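PDB 6BRM: putative metal-dependent isothiocyanate hydrolase SaxA from Pectobacterium carotovorum, which probably hydrolyses isothiocyanates, using a pair of zinc ions held in a metallo-beta-lactamase-type fold. Local coordinates for residues Ala62-His67 and Cys147-Thr152; Leu86-Asp91 and Asn105-Lys110; Leu13-Lys18 and His154-Ile159. One frame throughout, in Å; residues are numbered along the deposited sequence.

How the contacts relate
Contacts 1 and 3 bridge the two mixed sheets of a beta-sandwich, and contact 2 is a strand pair at the edge of one of them. Contact 1 also supplies the zinc ligand His67. Contact 2 lies beside it, centres about 9 Å apart, where strand 87-89 pairs with strand 62-64: Val63 O and Tyr88 N are 2.7 Å apart, a probable hydrogen bond. The side chain of Gln90 comes within about 4 Å of that of His67. Contact 3, centred about 14 Å from contact 1, lies away from the metals; Phe151 N probably bonds to Ile159 O at 2.8 Å. Contacts 2 and 3 do not touch, with nearest atoms about 9 Å apart.

Contact 1: residues Ala62-His67 and Cys147-Thr152; sequences AVILTH and CGLVFT. With ZN (zinc ion), chain L.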
loop_
_atom_site.group_PDB
_atom_site.type_symbol
_atom_site.label_atom_id
_atom_site.label_comp_id
_atom_site.label_asym_id
_atom_site.label_seq_id
_atom_site.Cartn_x
_atom_site.Cartn_y
_atom_site.Cartn_z
ATOM N N ALA B 62 -25.680 -5.775 -11.116
ATOM C CA ALA B 62 -24.609 -6.623 -10.585
ATOM C C ALA B 62 -24.293 -6.316 -9.122
ATOM O O ALA B 62 -24.558 -5.220 -8.636
ATOM C CB ALA B 62 -23.354 -6.471 -11.433
ATOM N N VAL B 63 -23.722 -7.306 -8.440
ATOM C CA VAL B 63 -23.274 -7.184 -7.053
ATOM C C VAL B 63 -21.758 -6.969 -7.063
ATOM O O VAL B 63 -21.060 -7.521 -7.914
ATOM C CB VAL B 63 -23.639 -8.457 -6.247
ATOM C CG1 VAL B 63 -23.097 -8.402 -4.827
ATOM C CG2 VAL B 63 -25.153 -8.656 -6.214
ATOM N N ILE B 64 -21.256 -6.168 -6.123
ATOM C CA ILE B 64 -19.817 -5.912 -6.002
ATOM C C ILE B 64 -19.360 -6.237 -4.576
ATOM O O ILE B 64 -19.872 -5.662 -3.618
ATOM C CB ILE B 64 -19.448 -4.454 -6.372
ATOM C CG1 ILE B 64 -20.121 -4.039 -7.694
ATOM C CG2 ILE B 64 -17.933 -4.303 -6.492
ATOM C CD1 ILE B 64 -19.908 -2.593 -8.089
ATOM N N LEU B 65 -18.406 -7.166 -4.454
ATOM C CA LEU B 65 -17.817 -7.561 -3.169
ATOM C C LEU B 65 -16.395 -7.016 -3.057
ATOM O O LEU B 65 -15.514 -7.419 -3.825
ATOM C CB LEU B 65 -17.778 -9.091 -3.036
ATOM C CG LEU B 65 -18.981 -9.839 -2.445
ATOM C CD1 LEU B 65 -20.308 -9.160 -2.750
ATOM C CD2 LEU B 65 -18.993 -11.277 -2.949
ATOM N N THR B 66 -16.182 -6.118 -2.092
ATOM C CA THR B 66 -14.849 -5.589 -1.790
ATOM C C THR B 66 -13.977 -6.665 -1.141
ATOM O O THR B 66 -12.777 -6.732 -1.399
ATOM C CB THR B 66 -14.908 -4.362 -0.859
ATOM O OG1 THR B 66 -15.529 -4.716 0.386
ATOM C CG2 THR B 66 -15.680 -3.222 -1.516
ATOM N N HIS B 67 -14.596 -7.473 -0.280
ATOM C CA HIS B 67 -13.971 -8.661 0.318
ATOM C C HIS B 67 -15.044 -9.548 0.968
ATOM O O HIS B 67 -16.223 -9.178 0.995
ATOM C CB HIS B 67 -12.865 -8.284 1.326
ATOM C CG HIS B 67 -13.326 -7.453 2.486
ATOM N ND1 HIS B 67 -14.207 -6.400 2.359
ATOM C CD2 HIS B 67 -12.980 -7.491 3.795
ATOM C CE1 HIS B 67 -14.401 -5.843 3.541
ATOM N NE2 HIS B 67 -13.670 -6.487 4.433
ATOM N N CYS B 147 -10.612 -4.239 -1.176
ATOM C CA CYS B 147 -10.384 -3.175 -2.158
ATOM C C CYS B 147 -11.360 -2.004 -2.064
ATOM O O CYS B 147 -12.509 -2.161 -1.641
ATOM C CB CYS B 147 -10.423 -3.742 -3.582
ATOM S SG CYS B 147 -12.045 -4.328 -4.126
ATOM N N GLY B 148 -10.871 -0.830 -2.462
ATOM C CA GLY B 148 -11.705 0.342 -2.696
ATOM C C GLY B 148 -12.227 0.319 -4.118
ATOM O O GLY B 148 -11.777 -0.492 -4.935
ATOM N N LEU B 149 -13.180 1.203 -4.410
ATOM C CA LEU B 149 -13.809 1.278 -5.735
ATOM C C LEU B 149 -14.052 2.727 -6.125
ATOM O O LEU B 149 -14.732 3.453 -5.398
ATOM C CB LEU B 149 -15.156 0.558 -5.740
ATOM C CG LEU B 149 -15.213 -0.907 -5.329
ATOM C CD1 LEU B 149 -16.663 -1.315 -5.107
ATOM C CD2 LEU B 149 -14.556 -1.784 -6.381
ATOM N N VAL B 150 -13.501 3.138 -7.265
ATOM C CA VAL B 150 -13.795 4.442 -7.859
ATOM C C VAL B 150 -14.735 4.209 -9.033
ATOM O O VAL B 150 -14.602 3.210 -9.735
ATOM C CB VAL B 150 -12.510 5.162 -8.326
ATOM C CG1 VAL B 150 -12.835 6.502 -8.978
ATOM C CG2 VAL B 150 -11.551 5.356 -7.153
ATOM N N PHE B 151 -15.692 5.114 -9.227
ATOM C CA PHE B 151 -16.605 5.072 -10.372
ATOM C C PHE B 151 -16.443 6.356 -11.179
ATOM O O PHE B 151 -16.574 7.447 -10.632
ATOM C CB PHE B 151 -18.052 4.929 -9.907
ATOM C CG PHE B 151 -18.381 3.577 -9.349
ATOM C CD1 PHE B 151 -18.169 3.292 -8.011
ATOM C CD2 PHE B 151 -18.919 2.588 -10.165
ATOM C CE1 PHE B 151 -18.478 2.041 -7.492
ATOM C CE2 PHE B 151 -19.227 1.335 -9.659
ATOM C CZ PHE B 151 -19.006 1.061 -8.319
ATOM N N THR B 152 -16.182 6.211 -12.477
ATOM C CA THR B 152 -15.859 7.327 -13.370
ATOM C C THR B 152 -16.784 7.271 -14.584
ATOM O O THR B 152 -17.005 6.198 -15.147
ATOM C CB THR B 152 -14.353 7.275 -13.757
ATOM O OG1 THR B 152 -13.603 8.067 -12.826
ATOM C CG2 THR B 152 -14.063 7.782 -15.165
HETATM ZN ZN ZN L . -13.476 -6.182 6.614
HETATM O O HOH W 1 -15.194 -6.476 7.935
#
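At the edge of the Phe151 ring, close to its plane, the CZ corner meets Ile64 CD1 at 3.8 Å, the two side chains reaching toward each other tip to tip. The ring also meets that of Phe20, their planes inclined at about 35°. The other flat group, the His67 imidazole, is gripped at two edge atoms. Its ND1 donates to Thr66 OG1 (2.9 Å), which lies only 8° out of the ring plane, while NE2 binds zinc at 2.2 Å. Having both ring nitrogens engaged restricts rotation of the imidazole. Thr66 is the second-shell residue here: chi1 of 60° sets OG1 between its backbone N and carbonyl carbon, and the hydroxyl is also hydrogen-bonded to Asp23, which probably accepts its proton.

The remaining contact is mostly hydrocarbon. Ile64 CG2 touches Leu149 CD1 at 3.5 Å as the two side chains slide past each other in opposite directions. The same Leu149 methyl also lies 4.2 Å from Thr66 CG2, so threonine serves both environments, methyl to the core and hydroxyl to the histidine. Branched aliphatic residues and a phenylalanine suit this fully buried place between two sheets. Towards the zinc end of the contact, the backbones come together: Cys147 N makes a weak hydrogen bond of 3.3 Å to Thr66 O, and Cys147 SG rests near that same oxygen.

His67 shares its zinc with His69, His128, Asp164 and a water, while Asp71, His72, Asp164 and His221 hold the second ion. A histidine in the loop after strand 62-64, opening an HxHxDH sequence where two packed sheets meet, is the hallmark of the dinuclear site of the metallo-beta-lactamase fold.

Contact 2: residues Leu86-Asp91 and Asn105-Lys110; sequences LIYTQD and NIRVLK
Arg107 and Tyr88, on adjacent parallel strands, lie side by side and point the same way from one face of the sheet. From Arg107 CB, 3.8 Å from Tyr88 CD1, the chain passes to CG, which meets Leu86 CD1 at 4.0 Å. CD then comes within 3.7 Å of Tyr88 CE1, and NE lies near the same leucine methyl. The extended stem ends with NH2 3.4 Å from Tyr88 OH, the guanidinium turned 79° from the phenol ring. On the other side of the ring plane from Arg107 CD, Leu109 crosses Tyr88 at about a right angle, its CD1 against ring CD1.

The opposite face carries Thr89, Ile106 and Val108, compact residues that touch helix 92-100, the link of this beta-alpha-beta unit. Asp91 N-caps that helix, its OD1 making a weak hydrogen bond to Asp94 N.

Four backbone bonds join the strands, the last from Leu109 N to Thr89 O (2.7 Å). Arg107 O accepts twice, from Thr89 N at 2.8 Å and from Thr89 OG1 at 3.2 Å, 43° out of the carbonyl plane. Threonine thus satisfies its hydroxyl on the sheet's backbone, while arginine lends hydrocarbon to tyrosine, its charge at the surface.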
loop_
_atom_site.group_PDB
_atom_site.type_symbol
_atom_site.label_atom_id
_atom_site.label_comp_id
_atom_site.label_asym_id
_atom_site.label_seq_id
_atom_site.Cartn_x
_atom_site.Cartn_y
_atom_site.Cartn_z
ATOM N N LEU B 86 -24.856 -11.476 -11.595
ATOM C CA LEU B 86 -23.487 -11.096 -11.937
ATOM C C LEU B 86 -22.761 -10.540 -10.702
ATOM O O LEU B 86 -23.105 -9.459 -10.214
ATOM C CB LEU B 86 -23.489 -10.053 -13.065
ATOM C CG LEU B 86 -22.145 -9.487 -13.546
ATOM C CD1 LEU B 86 -21.171 -10.582 -13.962
ATOM C CD2 LEU B 86 -22.377 -8.518 -14.694
ATOM N N ILE B 87 -21.761 -11.273 -10.210
ATOM C CA ILE B 87 -20.978 -10.853 -9.046
ATOM C C ILE B 87 -19.596 -10.371 -9.486
ATOM O O ILE B 87 -18.883 -11.085 -10.189
ATOM C CB ILE B 87 -20.779 -11.999 -8.023
ATOM C CG1 ILE B 87 -22.073 -12.801 -7.794
ATOM C CG2 ILE B 87 -20.253 -11.447 -6.703
ATOM C CD1 ILE B 87 -23.245 -11.996 -7.270
ATOM N N TYR B 88 -19.230 -9.166 -9.049
ATOM C CA TYR B 88 -17.905 -8.594 -9.275
ATOM C C TYR B 88 -17.062 -8.762 -8.007
ATOM O O TYR B 88 -17.404 -8.200 -6.963
ATOM C CB TYR B 88 -18.018 -7.103 -9.629
ATOM C CG TYR B 88 -18.350 -6.813 -11.087
ATOM C CD1 TYR B 88 -17.457 -7.148 -12.108
ATOM C CD2 TYR B 88 -19.546 -6.185 -11.446
ATOM C CE1 TYR B 88 -17.746 -6.880 -13.437
ATOM C CE2 TYR B 88 -19.845 -5.911 -12.778
ATOM C CZ TYR B 88 -18.940 -6.260 -13.768
ATOM O OH TYR B 88 -19.224 -5.998 -15.086
ATOM N N THR B 89 -15.969 -9.525 -8.098
ATOM C CA THR B 89 -15.073 -9.757 -6.958
ATOM C C THR B 89 -13.736 -9.029 -7.088
ATOM O O THR B 89 -13.351 -8.578 -8.166
ATOM C CB THR B 89 -14.789 -11.255 -6.744
ATOM O OG1 THR B 89 -14.071 -11.781 -7.868
ATOM C CG2 THR B 89 -16.088 -12.026 -6.551
ATOM N N GLN B 90 -13.044 -8.948 -5.958
ATOM C CA GLN B 90 -11.764 -8.249 -5.810
ATOM C C GLN B 90 -10.597 -8.980 -6.483
ATOM O O GLN B 90 -9.758 -8.344 -7.124
ATOM C CB GLN B 90 -11.481 -8.083 -4.310
ATOM C CG GLN B 90 -10.095 -7.595 -3.912
ATOM C CD GLN B 90 -9.895 -7.588 -2.404
ATOM O OE1 GLN B 90 -9.210 -6.719 -1.869
ATOM N NE2 GLN B 90 -10.493 -8.555 -1.713
ATOM N N ASP B 91 -10.531 -10.301 -6.305
ATOM C CA ASP B 91 -9.416 -11.112 -6.818
ATOM C C ASP B 91 -9.821 -12.580 -7.028
ATOM O O ASP B 91 -10.978 -12.944 -6.793
ATOM C CB ASP B 91 -8.185 -10.973 -5.895
ATOM C CG ASP B 91 -8.456 -11.394 -4.445
ATOM O OD1 ASP B 91 -9.449 -12.107 -4.171
ATOM O OD2 ASP B 91 -7.652 -11.006 -3.568
ATOM N N ASN B 105 -22.012 -16.915 -12.263
ATOM C CA ASN B 105 -21.797 -15.733 -13.119
ATOM C C ASN B 105 -20.932 -14.712 -12.372
ATOM O O ASN B 105 -21.431 -13.723 -11.837
ATOM C CB ASN B 105 -23.141 -15.118 -13.540
ATOM C CG ASN B 105 -23.970 -16.045 -14.426
ATOM O OD1 ASN B 105 -23.438 -16.868 -15.181
ATOM N ND2 ASN B 105 -25.289 -15.892 -14.356
ATOM N N ILE B 106 -19.625 -14.972 -12.351
ATOM C CA ILE B 106 -18.659 -14.239 -11.527
ATOM C C ILE B 106 -17.596 -13.580 -12.408
ATOM O O ILE B 106 -17.189 -14.141 -13.424
ATOM C CB ILE B 106 -17.977 -15.201 -10.524
ATOM C CG1 ILE B 106 -19.016 -15.810 -9.576
ATOM C CG2 ILE B 106 -16.896 -14.500 -9.703
ATOM C CD1 ILE B 106 -18.634 -17.177 -9.072
ATOM N N ARG B 107 -17.160 -12.388 -12.010
ATOM C CA ARG B 107 -16.082 -11.659 -12.683
ATOM C C ARG B 107 -15.130 -11.074 -11.645
ATOM O O ARG B 107 -15.550 -10.700 -10.549
ATOM C CB ARG B 107 -16.646 -10.524 -13.542
ATOM C CG ARG B 107 -17.266 -10.963 -14.858
ATOM C CD ARG B 107 -17.565 -9.749 -15.726
ATOM N NE ARG B 107 -18.305 -10.083 -16.944
ATOM C CZ ARG B 107 -18.667 -9.203 -17.881
ATOM N NH1 ARG B 107 -19.339 -9.619 -18.954
ATOM N NH2 ARG B 107 -18.362 -7.910 -17.762
ATOM N N VAL B 108 -13.852 -10.994 -12.007
ATOM C CA VAL B 108 -12.815 -10.429 -11.148
ATOM C C VAL B 108 -12.514 -9.021 -11.639
ATOM O O VAL B 108 -12.264 -8.822 -12.826
ATOM C CB VAL B 108 -11.516 -11.265 -11.197
ATOM C CG1 VAL B 108 -10.460 -10.686 -10.256
ATOM C CG2 VAL B 108 -11.807 -12.724 -10.860
ATOM N N LEU B 109 -12.550 -8.051 -10.727
ATOM C CA LEU B 109 -12.192 -6.674 -11.051
ATOM C C LEU B 109 -10.696 -6.584 -11.302
ATOM O O LEU B 109 -9.894 -6.964 -10.449
ATOM C CB LEU B 109 -12.585 -5.693 -9.928
ATOM C CG LEU B 109 -13.832 -4.815 -10.096
ATOM C CD1 LEU B 109 -14.981 -5.569 -10.737
ATOM C CD2 LEU B 109 -14.256 -4.230 -8.753
ATOM N N LYS B 110 -10.329 -6.086 -12.480
ATOM C CA LYS B 110 -8.952 -5.695 -12.753
ATOM C C LYS B 110 -8.710 -4.346 -12.091
ATOM O O LYS B 110 -9.640 -3.729 -11.564
ATOM C CB LYS B 110 -8.696 -5.617 -14.256
ATOM C CG LYS B 110 -8.867 -6.953 -14.964
ATOM C CD LYS B 110 -8.629 -6.836 -16.459
ATOM C CE LYS B 110 -9.012 -8.123 -17.174
ATOM N NZ LYS B 110 -8.236 -9.304 -16.698
#

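Contact 3: residues Leu13-Lys18 and His154-Ile159; sequences LQYAGK and HDEKTI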
loop_
_atom_site.group_PDB
_atom_site.type_symbol
_atom_site.label_atom_id
_atom_site.label_comp_id
_atom_site.label_asym_id
_atom_site.label_seq_id
_atom_site.Cartn_x
_atom_site.Cartn_y
_atom_site.Cartn_z
ATOM N N LEU B 13 -26.252 1.741 -5.400
ATOM C CA LEU B 13 -25.687 2.884 -6.112
ATOM C C LEU B 13 -26.198 2.890 -7.544
ATOM O O LEU B 13 -25.788 2.049 -8.350
ATOM C CB LEU B 13 -24.157 2.784 -6.097
ATOM C CG LEU B 13 -23.326 3.738 -6.961
ATOM C CD1 LEU B 13 -23.746 5.191 -6.770
ATOM C CD2 LEU B 13 -21.845 3.562 -6.652
ATOM N N GLN B 14 -27.105 3.821 -7.851
ATOM C CA GLN B 14 -27.570 4.025 -9.223
ATOM C C GLN B 14 -26.625 5.008 -9.923
ATOM O O GLN B 14 -26.645 6.206 -9.634
ATOM C CB GLN B 14 -29.019 4.517 -9.253
ATOM C CG GLN B 14 -29.619 4.540 -10.660
ATOM C CD GLN B 14 -31.119 4.278 -10.711
ATOM O OE1 GLN B 14 -31.672 3.532 -9.899
ATOM N NE2 GLN B 14 -31.781 4.875 -11.695
ATOM N N TYR B 15 -25.793 4.484 -10.825
ATOM C CA TYR B 15 -24.708 5.246 -11.458
ATOM C C TYR B 15 -24.680 4.986 -12.968
ATOM O O TYR B 15 -24.523 3.839 -13.402
ATOM C CB TYR B 15 -23.367 4.845 -10.826
ATOM C CG TYR B 15 -22.211 5.783 -11.126
ATOM C CD1 TYR B 15 -21.556 5.750 -12.358
ATOM C CD2 TYR B 15 -21.753 6.688 -10.169
ATOM C CE1 TYR B 15 -20.496 6.600 -12.633
ATOM C CE2 TYR B 15 -20.691 7.542 -10.439
ATOM C CZ TYR B 15 -20.066 7.490 -11.674
ATOM O OH TYR B 15 -19.017 8.330 -11.957
ATOM N N ALA B 16 -24.839 6.057 -13.752
ATOM C CA ALA B 16 -24.775 6.013 -15.221
ATOM C C ALA B 16 -25.810 5.069 -15.847
ATOM O O ALA B 16 -25.507 4.307 -16.773
ATOM C CB ALA B 16 -23.361 5.666 -15.683
ATOM N N GLY B 17 -27.037 5.142 -15.335
ATOM C CA GLY B 17 -28.136 4.300 -15.797
ATOM C C GLY B 17 -28.042 2.834 -15.415
ATOM O O GLY B 17 -28.715 2.009 -16.025
ATOM N N LYS B 18 -27.224 2.513 -14.407
ATOM C CA LYS B 18 -27.021 1.134 -13.931
ATOM C C LYS B 18 -27.092 1.120 -12.411
ATOM O O LYS B 18 -26.653 2.074 -11.771
ATOM C CB LYS B 18 -25.654 0.592 -14.366
ATOM C CG LYS B 18 -25.389 0.622 -15.864
ATOM C CD LYS B 18 -26.321 -0.304 -16.639
ATOM C CE LYS B 18 -25.998 -0.328 -18.129
ATOM N NZ LYS B 18 -25.863 1.029 -18.735
ATOM N N HIS B 154 -18.536 10.526 -17.603
ATOM C CA HIS B 154 -19.136 11.840 -17.939
ATOM C C HIS B 154 -20.650 11.822 -17.636
ATOM O O HIS B 154 -21.219 10.763 -17.394
ATOM C CB HIS B 154 -18.840 12.249 -19.398
ATOM C CG HIS B 154 -19.499 11.390 -20.440
ATOM N ND1 HIS B 154 -20.578 11.822 -21.182
ATOM C CD2 HIS B 154 -19.212 10.142 -20.887
ATOM C CE1 HIS B 154 -20.937 10.872 -22.029
ATOM N NE2 HIS B 154 -20.126 9.842 -21.869
ATOM N N ASP B 155 -21.291 12.987 -17.606
ATOM C CA ASP B 155 -22.696 13.109 -17.125
ATOM C C ASP B 155 -22.894 12.783 -15.628
ATOM O O ASP B 155 -24.033 12.781 -15.150
ATOM C CB ASP B 155 -23.689 12.236 -17.933
ATOM C CG ASP B 155 -23.475 12.305 -19.435
ATOM O OD1 ASP B 155 -22.746 13.201 -19.914
ATOM O OD2 ASP B 155 -24.056 11.449 -20.136
ATOM N N GLU B 156 -21.808 12.533 -14.891
ATOM C CA GLU B 156 -21.889 12.006 -13.528
ATOM C C GLU B 156 -20.612 12.359 -12.757
ATOM O O GLU B 156 -19.512 12.289 -13.308
ATOM C CB GLU B 156 -22.090 10.483 -13.559
ATOM C CG GLU B 156 -22.816 9.916 -12.345
ATOM C CD GLU B 156 -24.314 9.737 -12.556
ATOM O OE1 GLU B 156 -25.097 10.508 -11.965
ATOM O OE2 GLU B 156 -24.714 8.822 -13.308
ATOM N N LYS B 157 -20.759 12.742 -11.490
ATOM C CA LYS B 157 -19.604 13.038 -10.638
ATOM C C LYS B 157 -18.850 11.760 -10.285
ATOM O O LYS B 157 -19.403 10.655 -10.357
ATOM C CB LYS B 157 -20.036 13.753 -9.354
ATOM C CG LYS B 157 -20.639 15.130 -9.585
ATOM C CD LYS B 157 -20.901 15.846 -8.271
ATOM C CE LYS B 157 -21.104 17.337 -8.474
ATOM N NZ LYS B 157 -21.213 18.048 -7.168
ATOM N N THR B 158 -17.586 11.925 -9.905
ATOM C CA THR B 158 -16.711 10.809 -9.558
ATOM C C THR B 158 -16.917 10.442 -8.092
ATOM O O THR B 158 -16.845 11.315 -7.223
ATOM C CB THR B 158 -15.231 11.179 -9.795
ATOM O OG1 THR B 158 -15.064 11.663 -11.136
ATOM C CG2 THR B 158 -14.320 9.974 -9.580
ATOM N N ILE B 159 -17.156 9.159 -7.818
ATOM C CA ILE B 159 -17.363 8.669 -6.440
ATOM C C ILE B 159 -16.311 7.615 -6.098
ATOM O O ILE B 159 -15.988 6.770 -6.929
ATOM C CB ILE B 159 -18.800 8.125 -6.180
ATOM C CG1 ILE B 159 -18.906 7.556 -4.753
ATOM C CG2 ILE B 159 -19.190 7.052 -7.182
ATOM C CD1 ILE B 159 -20.313 7.353 -4.227
#
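A two-residue beta-hairpin turn, joining strands 10-15 and 18-22, here meets the loop that links two strands of the opposite sheet, with Tyr15 and Ala16 touching Glu156. Ala16 and Gly17 both have positive phi, as in a type I' turn, which glycine adopts readily. Tyr15 N bonds to Lys18 O across its base.

Tyr15 has the largest share of the contact. Chi1 of -165° sets its CG anti to the backbone N, and the end of the side chain comes nearer the 154-159 loop. Glu156 CG lies over one face in a CH-pi contact, 3.8 Å from the centroid and 16° off the normal. Ile159 CG2 approaches Tyr15 CE2 obliquely at 3.6 Å. At the ring's edge, Tyr15 OH is 2.8 Å from Lys157 O; its single proton could serve that carbonyl or Phe151 O. A tyrosine suits the place, offering a broad apolar face together with a polar tip for nearby backbone carbonyls.

Glu156 bends at chi2 (96°) beyond the ring, and its OE2 accepts from Ala16 N at 2.8 Å, met from the anti side, somewhat out of the carboxylate plane. OE1 is hydrogen-bonded to Met1 N, so one carboxylate serves both turn and chain terminus.

Deeper in, Leu13 and Ile159 both pack on Phe151 of strand 148-152, and Ile159 reaches on to strand 182-186, at the margin of the sandwich interior.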